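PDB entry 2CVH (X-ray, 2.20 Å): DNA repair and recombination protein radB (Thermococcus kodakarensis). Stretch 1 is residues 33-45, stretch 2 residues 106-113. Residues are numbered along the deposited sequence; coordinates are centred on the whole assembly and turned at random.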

# COMPACT_ATOMS: atom_id res chain seq x y z
N LYS A 33 -4.61 -6.24 -1.17
CA LYS A 33 -3.77 -5.05 -0.98
C LYS A 33 -2.44 -5.35 -0.28
O LYS A 33 -1.37 -4.96 -0.77
N THR A 34 -2.50 -6.12 0.80
CA THR A 34 -1.30 -6.53 1.53
C THR A 34 -0.41 -7.47 0.67
O THR A 34 0.82 -7.31 0.59
N THR A 35 -1.04 -8.41 -0.03
CA THR A 35 -0.26 -9.30 -0.87
C THR A 35 0.43 -8.49 -1.95
O THR A 35 1.57 -8.78 -2.30
N LEU A 36 -0.24 -7.47 -2.47
CA LEU A 36 0.33 -6.63 -3.52
C LEU A 36 1.57 -5.93 -2.93
O LEU A 36 2.64 -5.88 -3.56
N ALA A 37 1.41 -5.39 -1.73
CA ALA A 37 2.50 -4.71 -1.04
C ALA A 37 3.69 -5.66 -0.86
O ALA A 37 4.82 -5.32 -1.24
N LEU A 38 3.40 -6.87 -0.35
CA LEU A 38 4.41 -7.90 -0.12
C LEU A 38 5.16 -8.26 -1.40
O LEU A 38 6.39 -8.36 -1.40
N GLN A 39 4.42 -8.45 -2.48
CA GLN A 39 4.99 -8.81 -3.75
C GLN A 39 5.83 -7.72 -4.38
O GLN A 39 6.88 -8.00 -4.96
N THR A 40 5.35 -6.48 -4.30
CA THR A 40 6.12 -5.37 -4.85
C THR A 40 7.44 -5.27 -4.06
O THR A 40 8.51 -5.23 -4.65
N GLY A 41 7.35 -5.30 -2.73
CA GLY A 41 8.53 -5.25 -1.89
C GLY A 41 9.48 -6.41 -2.18
O GLY A 41 10.66 -6.22 -2.45
N LEU A 42 8.93 -7.61 -2.21
CA LEU A 42 9.71 -8.80 -2.48
C LEU A 42 10.53 -8.73 -3.78
O LEU A 42 11.73 -8.98 -3.79
N LEU A 43 9.89 -8.32 -4.87
CA LEU A 43 10.57 -8.24 -6.16
C LEU A 43 11.47 -7.01 -6.37
O LEU A 43 12.26 -6.99 -7.32
N SER A 44 11.36 -5.99 -5.51
CA SER A 44 12.22 -4.81 -5.64
C SER A 44 13.69 -5.19 -5.38
O SER A 44 14.60 -4.66 -6.02
N GLY A 45 13.92 -6.13 -4.46
CA GLY A 45 15.27 -6.58 -4.18
C GLY A 45 16.06 -5.77 -3.16
O GLY A 45 17.20 -6.11 -2.85
N PHE A 106 16.80 1.39 0.78
CA PHE A 106 15.38 1.09 0.66
C PHE A 106 14.82 1.29 -0.75
O PHE A 106 15.19 2.25 -1.46
N ALA A 107 13.93 0.38 -1.16
CA ALA A 107 13.29 0.48 -2.47
C ALA A 107 11.83 0.87 -2.32
O ALA A 107 11.26 1.46 -3.24
N LEU A 108 11.28 0.70 -1.12
CA LEU A 108 9.87 0.95 -0.89
C LEU A 108 9.52 1.14 0.57
O LEU A 108 10.19 0.60 1.46
N VAL A 109 8.44 1.88 0.81
CA VAL A 109 7.91 2.11 2.16
C VAL A 109 6.45 1.66 2.03
O VAL A 109 5.82 1.90 1.00
N VAL A 110 5.92 0.99 3.05
CA VAL A 110 4.54 0.53 3.05
C VAL A 110 3.99 0.87 4.41
O VAL A 110 4.65 0.62 5.42
N VAL A 111 2.84 1.54 4.44
CA VAL A 111 2.22 1.85 5.72
C VAL A 111 0.91 1.09 5.69
O VAL A 111 0.24 1.07 4.66
N ASP A 112 0.57 0.44 6.79
CA ASP A 112 -0.64 -0.36 6.83
C ASP A 112 -1.23 -0.28 8.23
O ASP A 112 -0.89 -1.09 9.08
N SER A 113 -2.17 0.62 8.45
CA SER A 113 -2.71 1.50 7.43
C SER A 113 -2.90 2.87 8.07
O SER A 113 -2.23 3.82 7.71

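Helix 33-44 lies nearly antiparallel to strand 108-112, the axes inclined at 162° and approaching to 9.3 Å, and the helix faces the strand with Ala 37, Thr 40, Gly 41 and Ser 44. No hydrogen bond joins the two stretches; the contact is made by packing and buries 300 Å² in all. On the strand, Leu 108, Val 110 and Asp 112 point toward the helix, whereas Val 109 and Val 111, by the alternation of an extended chain, have side chains out of its reach. Leu 108 has the largest area covered, and its t, p rotamer (chi1 -177°, chi2 73°) sends CD2 to the helix backbone, 3.6 Å from Gly 41 N and 4.2 Å from Ala 37 O. Gly 41 has no side chain; an ideal CB there would lie 3.7 Å from Leu 108 CD2, an ordinary contact distance, so this pair alone does not call for glycine. Thr 40 adds its methyl, CG2 standing 4.1 Å from Leu 108 CD2; its m rotamer (chi1 -57°) turns OG1 back to its own helix, where OG1 donates to Leu 36 O at 2.9 Å. Ala 37 points toward the strand, and its CB meets CG1 of Val 110 (chi1 178°, t) at 3.9 Å, an apolar contact. Toward the helix's C-terminal end, Ser 44 takes the p rotamer (70°), so that OG donates to Gly 41 O at 2.8 Å while also resting 3.4 Å from Ala 107 CB. At the other end, Thr 34 (m, -54°) and Asp 112 (chi1 -175°, t) bring OG1 and OD2 to 3.6 Å, near but not hydrogen-bonded; Asp 112 OD2 is satisfied elsewhere in the structure. Lys 33 starts sideways, yet its end comes nearer the strand, and its NZ also finds a partner elsewhere. Leu 38 and Leu 42 point away from the strand.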

# COMPACT_ATOMS: atom_id res chain seq x y z
CB LYS A 33 -4.54 -3.92 -0.32
CG LYS A 33 -5.15 -4.23 1.00
CD LYS A 33 -6.07 -3.09 1.40
CE LYS A 33 -6.38 -3.13 2.88
NZ LYS A 33 -7.27 -4.24 3.30
CB THR A 34 -1.69 -7.23 2.84
OG1 THR A 34 -2.57 -6.36 3.58
CG2 THR A 34 -0.43 -7.55 3.68
CB THR A 35 -1.14 -10.44 -1.50
OG1 THR A 35 -1.86 -11.09 -0.45
CG2 THR A 35 -0.27 -11.49 -2.21
CB LEU A 36 -0.69 -5.57 -3.96
CG LEU A 36 -0.74 -5.08 -5.41
CD1 LEU A 36 -1.26 -3.64 -5.41
CD2 LEU A 36 0.61 -5.17 -6.12
CB ALA A 37 2.02 -4.20 0.32
CB LEU A 38 3.77 -9.19 0.45
CG LEU A 38 3.59 -9.53 1.94
CD1 LEU A 38 3.00 -10.95 2.11
CD2 LEU A 38 4.92 -9.49 2.66
CB GLN A 39 3.89 -9.25 -4.72
CG GLN A 39 4.38 -9.65 -6.10
CD GLN A 39 3.43 -10.63 -6.78
OE1 GLN A 39 3.09 -10.49 -7.96
NE2 GLN A 39 3.04 -11.66 -6.04
CB THR A 40 5.32 -4.05 -4.76
OG1 THR A 40 4.07 -4.23 -5.44
CG2 THR A 40 6.08 -2.90 -5.43
CB LEU A 42 8.78 -10.02 -2.46
CG LEU A 42 9.22 -11.49 -2.59
CD1 LEU A 42 9.01 -11.97 -3.99
CD2 LEU A 42 10.67 -11.70 -2.11
CB LEU A 43 9.52 -8.34 -7.29
CG LEU A 43 8.57 -9.54 -7.17
CD1 LEU A 43 7.56 -9.49 -8.28
CD2 LEU A 43 9.36 -10.85 -7.27
CB SER A 44 11.79 -3.68 -4.69
OG SER A 44 12.03 -3.97 -3.33
CB PHE A 106 14.60 1.94 1.65
CG PHE A 106 14.78 1.52 3.05
CD1 PHE A 106 16.02 1.64 3.67
CD2 PHE A 106 13.72 0.99 3.77
CE1 PHE A 106 16.21 1.24 5.00
CE2 PHE A 106 13.89 0.58 5.09
CZ PHE A 106 15.14 0.71 5.72
CB ALA A 107 13.38 -0.84 -3.23
CB LEU A 108 9.10 -0.30 -1.38
CG LEU A 108 7.57 -0.41 -1.38
CD1 LEU A 108 7.03 0.49 -2.50
CD2 LEU A 108 7.13 -1.88 -1.61
CB VAL A 109 7.94 3.63 2.58
CG1 VAL A 109 7.32 3.81 3.96
CG2 VAL A 109 9.37 4.17 2.59
CB VAL A 110 4.41 -1.02 2.87
CG1 VAL A 110 2.93 -1.41 2.93
CG2 VAL A 110 5.06 -1.49 1.55
CB VAL A 111 2.00 3.37 5.93
CG1 VAL A 111 1.44 3.62 7.33
CG2 VAL A 111 3.33 4.13 5.76
CB ASP A 112 -0.27 -1.82 6.49
CG ASP A 112 -1.47 -2.75 6.38
OD1 ASP A 112 -2.60 -2.38 6.76
OD2 ASP A 112 -1.25 -3.89 5.91
CB SER A 113 -4.06 0.96 6.96
OG SER A 113 -4.92 0.69 8.06